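Local coordinates for protein xyloglucanase (Paenibacillus pabuli, PDB 2JEQ) that hydrolyses the beta-1,4-glucan backbone of xyloglucan as a family 5 glycoside hydrolase with a TIM-barrel catalytic domain, at residues F177-E182 / A201-F206; S262-S267 / I321-S326. All blocks are in the same frame, centred on the assembly; numbering follows the deposited sequence.

In the fold
Contact 1 and contact 2 follow one another along the chain, the first closing before the second opens, and their centres lie about 18 Å apart in one closed eight-stranded parallel barrel. Contact 1 joins the end of strand 175-178 to helix 193-211 on the outside; contact 2 pairs the neighbouring strands 259-265 and 319-324. They meet at the C-terminal mouth of the barrel, where Glu-182 OE2 lies 2.8 Å from His-264 ND1, a probable hydrogen bond, and both contacts touch the same beta-D-glucopyranose. Glu-182, which follows the fourth strand, and Glu-323, near the C-terminal end of the seventh strand, correspond to the probable acid/base and nucleophile of family 5 retaining enzymes.

Contact 1 of 2, residues F177-E182 / A201-F206; sequences FESMNE and AYNQIF. With BGC (beta-D-glucopyranose), chain B.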
ATOM      1  N   PHE A 177      -9.256   1.912   5.904  1.00 14.00           N
ATOM      2  CA  PHE A 177      -8.102   1.785   6.818  1.00 15.06           C
ATOM      3  C   PHE A 177      -7.286   0.580   6.500  1.00 14.37           C
ATOM      4  O   PHE A 177      -7.809  -0.552   6.420  1.00 15.34           O
ATOM      5  CB  PHE A 177      -8.503   1.657   8.293  1.00 14.33           C
ATOM      6  CG  PHE A 177      -9.255   2.813   8.816  1.00 13.80           C
ATOM      7  CD1 PHE A 177      -9.199   4.050   8.185  1.00 16.21           C
ATOM      8  CD2 PHE A 177     -10.015   2.683   9.969  1.00 14.33           C
ATOM      9  CE1 PHE A 177      -9.944   5.143   8.686  1.00 14.66           C
ATOM     10  CE2 PHE A 177     -10.759   3.770  10.459  1.00 14.32           C
ATOM     11  CZ  PHE A 177     -10.703   4.992   9.805  1.00 12.26           C
ATOM     12  N   GLU A 178      -5.996   0.798   6.348  1.00 14.49           N
ATOM     13  CA  GLU A 178      -5.070  -0.294   6.090  1.00 15.63           C
ATOM     14  C   GLU A 178      -4.193  -0.511   7.328  1.00 15.96           C
ATOM     15  O   GLU A 178      -3.457   0.394   7.711  1.00 14.58           O
ATOM     16  CB  GLU A 178      -4.214   0.076   4.890  1.00 16.45           C
ATOM     17  CG  GLU A 178      -3.192  -0.974   4.444  1.00 16.33           C
ATOM     18  CD  GLU A 178      -2.326  -0.419   3.308  1.00 18.67           C
ATOM     19  OE1 GLU A 178      -2.603   0.710   2.834  1.00 23.55           O
ATOM     20  OE2 GLU A 178      -1.358  -1.079   2.892  1.00 24.98           O
ATOM     21  N   SER A 179      -4.231  -1.718   7.914  1.00 15.92           N
ATOM     22  CA  SER A 179      -3.713  -1.973   9.269  1.00 15.85           C
ATOM     23  C   SER A 179      -2.223  -1.690   9.426  1.00 17.05           C
ATOM     24  O   SER A 179      -1.730  -1.275  10.484  1.00 16.79           O
ATOM     25  CB  SER A 179      -3.954  -3.448   9.621  1.00 16.06           C
ATOM     26  OG  SER A 179      -3.152  -4.277   8.779  1.00 12.88           O
ATOM     27  N   MET A 180      -1.484  -1.990   8.373  1.00 17.59           N
ATOM     28  CA  MET A 180      -0.056  -1.785   8.383  1.00 19.07           C
ATOM     29  C   MET A 180       0.410  -1.918   6.949  1.00 18.46           C
ATOM     30  O   MET A 180      -0.412  -2.132   6.040  1.00 19.20           O
ATOM     31  CB  MET A 180       0.645  -2.780   9.319  1.00 18.49           C
ATOM     32  CG  MET A 180       0.252  -4.226   9.081  1.00 20.40           C
ATOM     33  SD  MET A 180       0.368  -5.170  10.637  1.00 22.84           S
ATOM     34  CE  MET A 180       0.406  -6.787   9.885  1.00 22.96           C
ATOM     35  N   ASN A 181       1.711  -1.787   6.748  1.00 17.59           N
ATOM     36  CA  ASN A 181       2.263  -1.688   5.406  1.00 17.49           C
ATOM     37  C   ASN A 181       2.980  -2.987   5.095  1.00 17.52           C
ATOM     38  O   ASN A 181       2.320  -3.999   4.868  1.00 17.12           O
ATOM     39  CB  ASN A 181       3.174  -0.462   5.249  1.00 16.61           C
ATOM     40  CG  ASN A 181       3.899  -0.438   3.903  1.00 17.61           C
ATOM     41  OD1 ASN A 181       3.310  -0.715   2.858  1.00 17.16           O
ATOM     42  ND2 ASN A 181       5.198  -0.158   3.939  1.00 19.27           N
ATOM     43  N   GLU A 182       4.311  -2.974   5.128  1.00 17.25           N
ATOM     44  CA  GLU A 182       5.098  -4.199   4.886  1.00 17.25           C
ATOM     45  C   GLU A 182       5.729  -4.699   6.180  1.00 16.87           C
ATOM     46  O   GLU A 182       6.745  -4.165   6.660  1.00 16.75           O
ATOM     47  CB  GLU A 182       6.167  -3.974   3.814  1.00 17.66           C
ATOM     48  CG  GLU A 182       5.630  -3.671   2.421  1.00 16.90           C
ATOM     49  CD  GLU A 182       6.736  -3.391   1.395  1.00 19.46           C
ATOM     50  OE1 GLU A 182       7.903  -3.074   1.793  1.00 21.35           O
ATOM     51  OE2 GLU A 182       6.401  -3.438   0.179  1.00 21.96           O
ATOM     52  N   ALA A 201      -1.806 -11.361  14.907  1.00 13.89           N
ATOM     53  CA  ALA A 201      -2.374 -10.692  16.080  1.00 14.19           C
ATOM     54  C   ALA A 201      -2.638  -9.195  15.820  1.00 14.43           C
ATOM     55  O   ALA A 201      -3.634  -8.666  16.290  1.00 15.65           O
ATOM     56  CB  ALA A 201      -1.470 -10.895  17.332  1.00 13.69           C
ATOM     57  N   TYR A 202      -1.747  -8.520  15.089  1.00 15.39           N
ATOM     58  CA  TYR A 202      -1.917  -7.081  14.813  1.00 14.95           C
ATOM     59  C   TYR A 202      -3.109  -6.876  13.908  1.00 15.12           C
ATOM     60  O   TYR A 202      -3.909  -5.960  14.127  1.00 13.81           O
ATOM     61  CB  TYR A 202      -0.705  -6.427  14.138  1.00 16.11           C
ATOM     62  CG  TYR A 202       0.661  -6.660  14.755  1.00 17.14           C
ATOM     63  CD1 TYR A 202       0.824  -6.902  16.124  1.00 18.14           C
ATOM     64  CD2 TYR A 202       1.811  -6.577  13.957  1.00 17.65           C
ATOM     65  CE1 TYR A 202       2.121  -7.107  16.679  1.00 18.68           C
ATOM     66  CE2 TYR A 202       3.093  -6.773  14.496  1.00 18.36           C
ATOM     67  CZ  TYR A 202       3.238  -7.042  15.839  1.00 17.77           C
ATOM     68  OH  TYR A 202       4.510  -7.261  16.320  1.00 19.37           O
ATOM     69  N   ASN A 203      -3.225  -7.688  12.873  1.00 14.61           N
ATOM     70  CA  ASN A 203      -4.435  -7.620  12.053  1.00 15.36           C
ATOM     71  C   ASN A 203      -5.730  -7.752  12.865  1.00 15.45           C
ATOM     72  O   ASN A 203      -6.631  -6.935  12.723  1.00 15.26           O
ATOM     73  CB  ASN A 203      -4.364  -8.589  10.892  1.00 15.97           C
ATOM     74  CG  ASN A 203      -3.443  -8.103   9.802  1.00 16.02           C
ATOM     75  OD1 ASN A 203      -3.260  -6.878   9.627  1.00 15.22           O
ATOM     76  ND2 ASN A 203      -2.885  -9.032   9.041  1.00 15.86           N
ATOM     77  N   GLN A 204      -5.783  -8.732  13.765  1.00 15.89           N
ATOM     78  CA  GLN A 204      -6.970  -8.953  14.599  1.00 16.05           C
ATOM     79  C   GLN A 204      -7.275  -7.780  15.572  1.00 16.21           C
ATOM     80  O   GLN A 204      -8.417  -7.339  15.686  1.00 16.92           O
ATOM     81  CB  GLN A 204      -6.855 -10.291  15.358  1.00 16.95           C
ATOM     82  CG  GLN A 204      -8.152 -10.683  15.995  1.00 14.69           C
ATOM     83  CD  GLN A 204      -9.209 -10.935  14.941  1.00 14.34           C
ATOM     84  OE1 GLN A 204      -9.116 -11.901  14.211  1.00 16.25           O
ATOM     85  NE2 GLN A 204     -10.218 -10.050  14.842  1.00 17.06           N
ATOM     86  N   ILE A 205      -6.252  -7.269  16.252  1.00 16.93           N
ATOM     87  CA  ILE A 205      -6.378  -6.092  17.114  1.00 17.34           C
ATOM     88  C   ILE A 205      -6.893  -4.875  16.313  1.00 17.06           C
ATOM     89  O   ILE A 205      -7.834  -4.156  16.745  1.00 16.14           O
ATOM     90  CB  ILE A 205      -5.009  -5.802  17.766  1.00 17.93           C
ATOM     91  CG1 ILE A 205      -4.722  -6.883  18.812  1.00 19.97           C
ATOM     92  CG2 ILE A 205      -4.945  -4.415  18.384  1.00 20.08           C
ATOM     93  CD1 ILE A 205      -3.338  -6.780  19.426  1.00 21.37           C
ATOM     94  N   PHE A 206      -6.292  -4.663  15.143  1.00 15.43           N
ATOM     95  CA  PHE A 206      -6.717  -3.578  14.239  1.00 15.50           C
ATOM     96  C   PHE A 206      -8.207  -3.677  13.940  1.00 15.96           C
ATOM     97  O   PHE A 206      -8.969  -2.705  14.169  1.00 17.29           O
ATOM     98  CB  PHE A 206      -5.864  -3.613  12.946  1.00 14.12           C
ATOM     99  CG  PHE A 206      -6.483  -2.882  11.755  1.00 14.30           C
ATOM    100  CD1 PHE A 206      -6.493  -1.492  11.688  1.00 13.34           C
ATOM    101  CD2 PHE A 206      -7.001  -3.606  10.680  1.00 13.48           C
ATOM    102  CE1 PHE A 206      -7.064  -0.823  10.555  1.00 15.38           C
ATOM    103  CE2 PHE A 206      -7.552  -2.958   9.526  1.00 15.65           C
ATOM    104  CZ  PHE A 206      -7.606  -1.564   9.476  1.00 13.64           C
TER
HETATM  105  C2  BGC B   1       7.435   0.559   0.475  1.00 29.37           C
HETATM  106  C3  BGC B   1       7.824   1.982   0.093  1.00 27.54           C
HETATM  107  C4  BGC B   1       9.131   2.012  -0.734  1.00 28.89           C
HETATM  108  C5  BGC B   1       9.060   0.978  -1.875  1.00 30.97           C
HETATM  109  C6  BGC B   1      10.258   0.889  -2.838  1.00 32.88           C
HETATM  110  C1  BGC B   1       7.468  -0.221  -0.826  1.00 29.98           C
HETATM  111  O1  BGC B   1       6.880  -1.492  -0.734  1.00 33.21           O
HETATM  112  O2  BGC B   1       6.154   0.535   1.077  1.00 29.79           O
HETATM  113  O3  BGC B   1       7.968   2.733   1.267  1.00 28.36           O
HETATM  114  O4  BGC B   1       9.336   3.317  -1.228  1.00 24.56           O
HETATM  115  O5  BGC B   1       8.816  -0.270  -1.236  1.00 31.05           O
HETATM  116  O6  BGC B   1      11.469   0.639  -2.140  1.00 34.92           O
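Ser-179 turns OG between its backbone N and carbonyl carbon (chi1 67°), while Asn-203 sets CG anti to its carbonyl carbon (chi1 -75°), and the two polar ends meet. Ser-179 OG donates to Asn-203 OD1 over 2.7 Å, approaching nearly along the C=O axis at 168°. The amide is gripped at its other end too, since Asn-203 ND2 bonds to Pro-225 O, which should fix its rotation. CB of the same serine presses onto a face of Phe-206, 3.5 Å from the ring centroid and displaced toward the rim, a CH-pi contact. The far end of that ring points at the strand: Phe-206 CZ reaches Phe-177 CB at 3.5 Å, at the edge and in the ring plane. Tyr-202, one turn before Phe-206 on the helix, has its CB 3.9 Å from Met-180 SD, which meets the ring at its edge, a Met-aromatic contact with the side chains crossing near a right angle. The tyrosine hydroxyl bonds to Gln-150. Beyond this buried seam the chain runs into the sugar site, where Asn-181 ND2 donates to O2 of the beta-D-glucopyranose at 3.1 Å. The Asn-Glu pair 181-182 after the fourth strand is typical of family 5 and related retaining glycosidases, with Glu-182 the probable acid/base; helix 193-211 packs just before it, on Phe-177, Ser-179 and Met-180, forming with strand 175-178 one beta-alpha unit of the TIM barrel.

Contact 2 of 2, residues S262-S267 / I321-S326; sequences SAHYYS and IGEFGS. With BGC (beta-D-glucopyranose), chain B.
This contact lines the sugar site at the C-terminal ends of two adjacent parallel barrel strands, consistent with the active site of family 5 glycosidases, with Glu-323, near the C-terminal end of the seventh strand, as the probable nucleophile. His-264 and Glu-323 project from the same face of the sheet into the barrel mouth and stack: Glu-323 CG sits over the centre of the imidazole, 3.7 Å from its centroid, and the carboxylate lies within 15° of the ring plane. With Glu-323 CG anti to its carbonyl carbon (chi1 -47°), the extended chain lays the carboxylate over the ring face, with its oxygens toward the sugar. There Glu-323 OE2 accepts from O2 of the beta-D-glucopyranose at 2.8 Å, and Arg-87 makes a salt bridge to the same oxygen, which holds the group in place. Tyr-266 lies in the loop just after strand 259-265; its OH donates to Glu-323 OE1 at 3.0 Å, although that oxygen is less surely placed. The carboxylate stands almost upright to the tyrosine ring, 84° between planes, with OE1 at the ring edge. His-264 ND1 bonds to Glu-182 OE2, while Glu-323 only stacks on the ring face, so the imidazole lies between the two acids without a bond to Glu-323. Beneath the site, Gly-322 N donates to Ala-263 O at 2.9 Å and Tyr-265 N to Glu-323 O, also at 2.9 Å. On the reverse face Ala-263 CB and Ile-321 CD1 touch at 4.0 Å, and Tyr-265 CB rests against Ile-321 CG2. This outward layer is covered by helix 298-313, where Phe-305 packs edge-to-face with Tyr-265, and by helix 336-353 against Phe-324; strands 222-225 and 356-360 flank the pair in the barrel wall.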
ATOM      1  N   SER A 262      -4.342  -7.164   1.324  1.00 17.49           N
ATOM      2  CA  SER A 262      -3.247  -6.449   0.678  1.00 17.46           C
ATOM      3  C   SER A 262      -2.103  -7.364   0.223  1.00 17.19           C
ATOM      4  O   SER A 262      -1.773  -8.363   0.873  1.00 17.00           O
ATOM      5  CB  SER A 262      -2.660  -5.442   1.659  1.00 17.94           C
ATOM      6  OG  SER A 262      -1.531  -4.795   1.121  1.00 22.91           O
ATOM      7  N   ALA A 263      -1.512  -6.987  -0.901  1.00 15.84           N
ATOM      8  CA  ALA A 263      -0.251  -7.500  -1.358  1.00 15.85           C
ATOM      9  C   ALA A 263       0.335  -6.394  -2.241  1.00 15.81           C
ATOM     10  O   ALA A 263      -0.376  -5.517  -2.741  1.00 17.10           O
ATOM     11  CB  ALA A 263      -0.429  -8.776  -2.154  1.00 15.53           C
ATOM     12  N   HIS A 264       1.638  -6.444  -2.383  1.00 16.00           N
ATOM     13  CA  HIS A 264       2.395  -5.548  -3.237  1.00 16.97           C
ATOM     14  C   HIS A 264       3.084  -6.462  -4.221  1.00 17.15           C
ATOM     15  O   HIS A 264       3.263  -7.657  -3.956  1.00 17.34           O
ATOM     16  CB  HIS A 264       3.463  -4.802  -2.413  1.00 15.14           C
ATOM     17  CG  HIS A 264       2.902  -3.869  -1.392  1.00 15.87           C
ATOM     18  ND1 HIS A 264       3.691  -3.220  -0.465  1.00 14.60           N
ATOM     19  CD2 HIS A 264       1.626  -3.483  -1.136  1.00 13.63           C
ATOM     20  CE1 HIS A 264       2.926  -2.458   0.295  1.00 17.42           C
ATOM     21  NE2 HIS A 264       1.672  -2.599  -0.095  1.00 11.73           N
ATOM     22  N   TYR A 265       3.500  -5.880  -5.335  1.00 18.90           N
ATOM     23  CA  TYR A 265       4.087  -6.601  -6.424  1.00 19.33           C
ATOM     24  C   TYR A 265       5.192  -5.762  -7.078  1.00 19.94           C
ATOM     25  O   TYR A 265       4.918  -4.696  -7.640  1.00 20.43           O
ATOM     26  CB  TYR A 265       2.988  -6.926  -7.442  1.00 20.45           C
ATOM     27  CG  TYR A 265       3.431  -7.955  -8.428  1.00 21.25           C
ATOM     28  CD1 TYR A 265       3.577  -9.291  -8.042  1.00 22.86           C
ATOM     29  CD2 TYR A 265       3.756  -7.603  -9.732  1.00 23.64           C
ATOM     30  CE1 TYR A 265       3.997 -10.262  -8.935  1.00 22.15           C
ATOM     31  CE2 TYR A 265       4.205  -8.585 -10.649  1.00 22.87           C
ATOM     32  CZ  TYR A 265       4.306  -9.913 -10.233  1.00 22.97           C
ATOM     33  OH  TYR A 265       4.736 -10.909 -11.104  1.00 23.60           O
ATOM     34  N   TYR A 266       6.433  -6.230  -6.979  1.00 20.13           N
ATOM     35  CA  TYR A 266       7.565  -5.610  -7.656  1.00 20.37           C
ATOM     36  C   TYR A 266       8.456  -6.683  -8.293  1.00 20.38           C
ATOM     37  O   TYR A 266       9.674  -6.524  -8.364  1.00 20.69           O
ATOM     38  CB  TYR A 266       8.424  -4.819  -6.671  1.00 21.02           C
ATOM     39  CG  TYR A 266       7.818  -3.579  -6.053  1.00 19.61           C
ATOM     40  CD1 TYR A 266       8.034  -2.333  -6.621  1.00 20.26           C
ATOM     41  CD2 TYR A 266       7.133  -3.647  -4.847  1.00 19.43           C
ATOM     42  CE1 TYR A 266       7.517  -1.183  -6.058  1.00 20.63           C
ATOM     43  CE2 TYR A 266       6.585  -2.492  -4.262  1.00 19.31           C
ATOM     44  CZ  TYR A 266       6.799  -1.266  -4.881  1.00 19.99           C
ATOM     45  OH  TYR A 266       6.318  -0.129  -4.331  1.00 20.62           O
ATOM     46  N   SER A 267       7.858  -7.794  -8.729  1.00 20.84           N
ATOM     47  CA  SER A 267       8.637  -8.859  -9.343  1.00 21.03           C
ATOM     48  C   SER A 267       8.614  -8.668 -10.871  1.00 20.29           C
ATOM     49  O   SER A 267       7.608  -8.276 -11.417  1.00 21.05           O
ATOM     50  CB  SER A 267       8.050 -10.222  -8.948  1.00 21.24           C
ATOM     51  OG  SER A 267       8.054 -10.348  -7.533  1.00 22.54           O
ATOM     52  N   ILE A 321      -3.806  -4.662  -4.637  1.00 14.92           N
ATOM     53  CA  ILE A 321      -2.376  -4.613  -4.922  1.00 14.74           C
ATOM     54  C   ILE A 321      -1.849  -3.192  -4.595  1.00 14.84           C
ATOM     55  O   ILE A 321      -1.730  -2.352  -5.482  1.00 15.18           O
ATOM     56  CB  ILE A 321      -2.053  -5.095  -6.385  1.00 15.05           C
ATOM     57  CG1 ILE A 321      -2.579  -6.525  -6.658  1.00 14.69           C
ATOM     58  CG2 ILE A 321      -0.524  -5.047  -6.677  1.00 13.79           C
ATOM     59  CD1 ILE A 321      -2.118  -7.637  -5.636  1.00 15.65           C
ATOM     60  N   GLY A 322      -1.558  -2.933  -3.307  1.00 14.19           N
ATOM     61  CA  GLY A 322      -1.390  -1.567  -2.794  1.00 14.06           C
ATOM     62  C   GLY A 322      -0.191  -0.801  -3.318  1.00 13.99           C
ATOM     63  O   GLY A 322      -0.161   0.416  -3.257  1.00 14.53           O
ATOM     64  N   GLU A 323       0.782  -1.536  -3.859  1.00 14.36           N
ATOM     65  CA  GLU A 323       1.925  -0.971  -4.555  1.00 15.06           C
ATOM     66  C   GLU A 323       2.410  -1.912  -5.696  1.00 14.78           C
ATOM     67  O   GLU A 323       2.414  -3.158  -5.576  1.00 15.01           O
ATOM     68  CB  GLU A 323       3.085  -0.659  -3.573  1.00 13.81           C
ATOM     69  CG  GLU A 323       2.704   0.083  -2.309  1.00 13.72           C
ATOM     70  CD  GLU A 323       3.895   0.220  -1.346  1.00 16.97           C
ATOM     71  OE1 GLU A 323       4.946  -0.346  -1.697  1.00 19.51           O
ATOM     72  OE2 GLU A 323       3.769   0.862  -0.258  1.00 16.78           O
ATOM     73  N   PHE A 324       2.787  -1.288  -6.816  1.00 14.59           N
ATOM     74  CA  PHE A 324       3.465  -1.933  -7.950  1.00 13.75           C
ATOM     75  C   PHE A 324       4.172  -0.802  -8.748  1.00 14.72           C
ATOM     76  O   PHE A 324       3.848   0.400  -8.604  1.00 14.57           O
ATOM     77  CB  PHE A 324       2.494  -2.734  -8.867  1.00 14.22           C
ATOM     78  CG  PHE A 324       1.651  -1.888  -9.795  1.00 13.19           C
ATOM     79  CD1 PHE A 324       0.457  -1.331  -9.355  1.00 11.92           C
ATOM     80  CD2 PHE A 324       2.054  -1.653 -11.121  1.00 12.91           C
ATOM     81  CE1 PHE A 324      -0.321  -0.539 -10.211  1.00 11.62           C
ATOM     82  CE2 PHE A 324       1.286  -0.852 -11.978  1.00 13.64           C
ATOM     83  CZ  PHE A 324       0.089  -0.299 -11.518  1.00 13.29           C
ATOM     84  N   GLY A 325       5.149  -1.177  -9.548  1.00 13.41           N
ATOM     85  CA  GLY A 325       5.857  -0.194 -10.344  1.00 14.57           C
ATOM     86  C   GLY A 325       7.277  -0.633 -10.592  1.00 14.29           C
ATOM     87  O   GLY A 325       7.730  -1.622 -10.027  1.00 13.93           O
ATOM     88  N   SER A 326       7.961   0.108 -11.470  1.00 15.61           N
ATOM     89  CA  SER A 326       9.353  -0.135 -11.810  1.00 15.37           C
ATOM     90  C   SER A 326      10.093   1.202 -11.823  1.00 15.78           C
ATOM     91  O   SER A 326       9.547   2.242 -12.218  1.00 14.83           O
ATOM     92  CB  SER A 326       9.495  -0.827 -13.179  1.00 15.81           C
ATOM     93  OG  SER A 326       8.730  -0.166 -14.191  1.00 15.55           O
TER
HETATM   94  C2  BGC B   1       7.435   0.559   0.475  1.00 29.37           C
HETATM   95  C3  BGC B   1       7.824   1.982   0.093  1.00 27.54           C
HETATM   96  C4  BGC B   1       9.131   2.012  -0.734  1.00 28.89           C
HETATM   97  C5  BGC B   1       9.060   0.978  -1.875  1.00 30.97           C
HETATM   98  C6  BGC B   1      10.258   0.889  -2.838  1.00 32.88           C
HETATM   99  C1  BGC B   1       7.468  -0.221  -0.826  1.00 29.98           C
HETATM  100  O1  BGC B   1       6.880  -1.492  -0.734  1.00 33.21           O
HETATM  101  O2  BGC B   1       6.154   0.535   1.077  1.00 29.79           O
HETATM  102  O3  BGC B   1       7.968   2.733   1.267  1.00 28.36           O
HETATM  103  O4  BGC B   1       9.336   3.317  -1.228  1.00 24.56           O
HETATM  104  O5  BGC B   1       8.816  -0.270  -1.236  1.00 31.05           O
HETATM  105  O6  BGC B   1      11.469   0.639  -2.140  1.00 34.92           O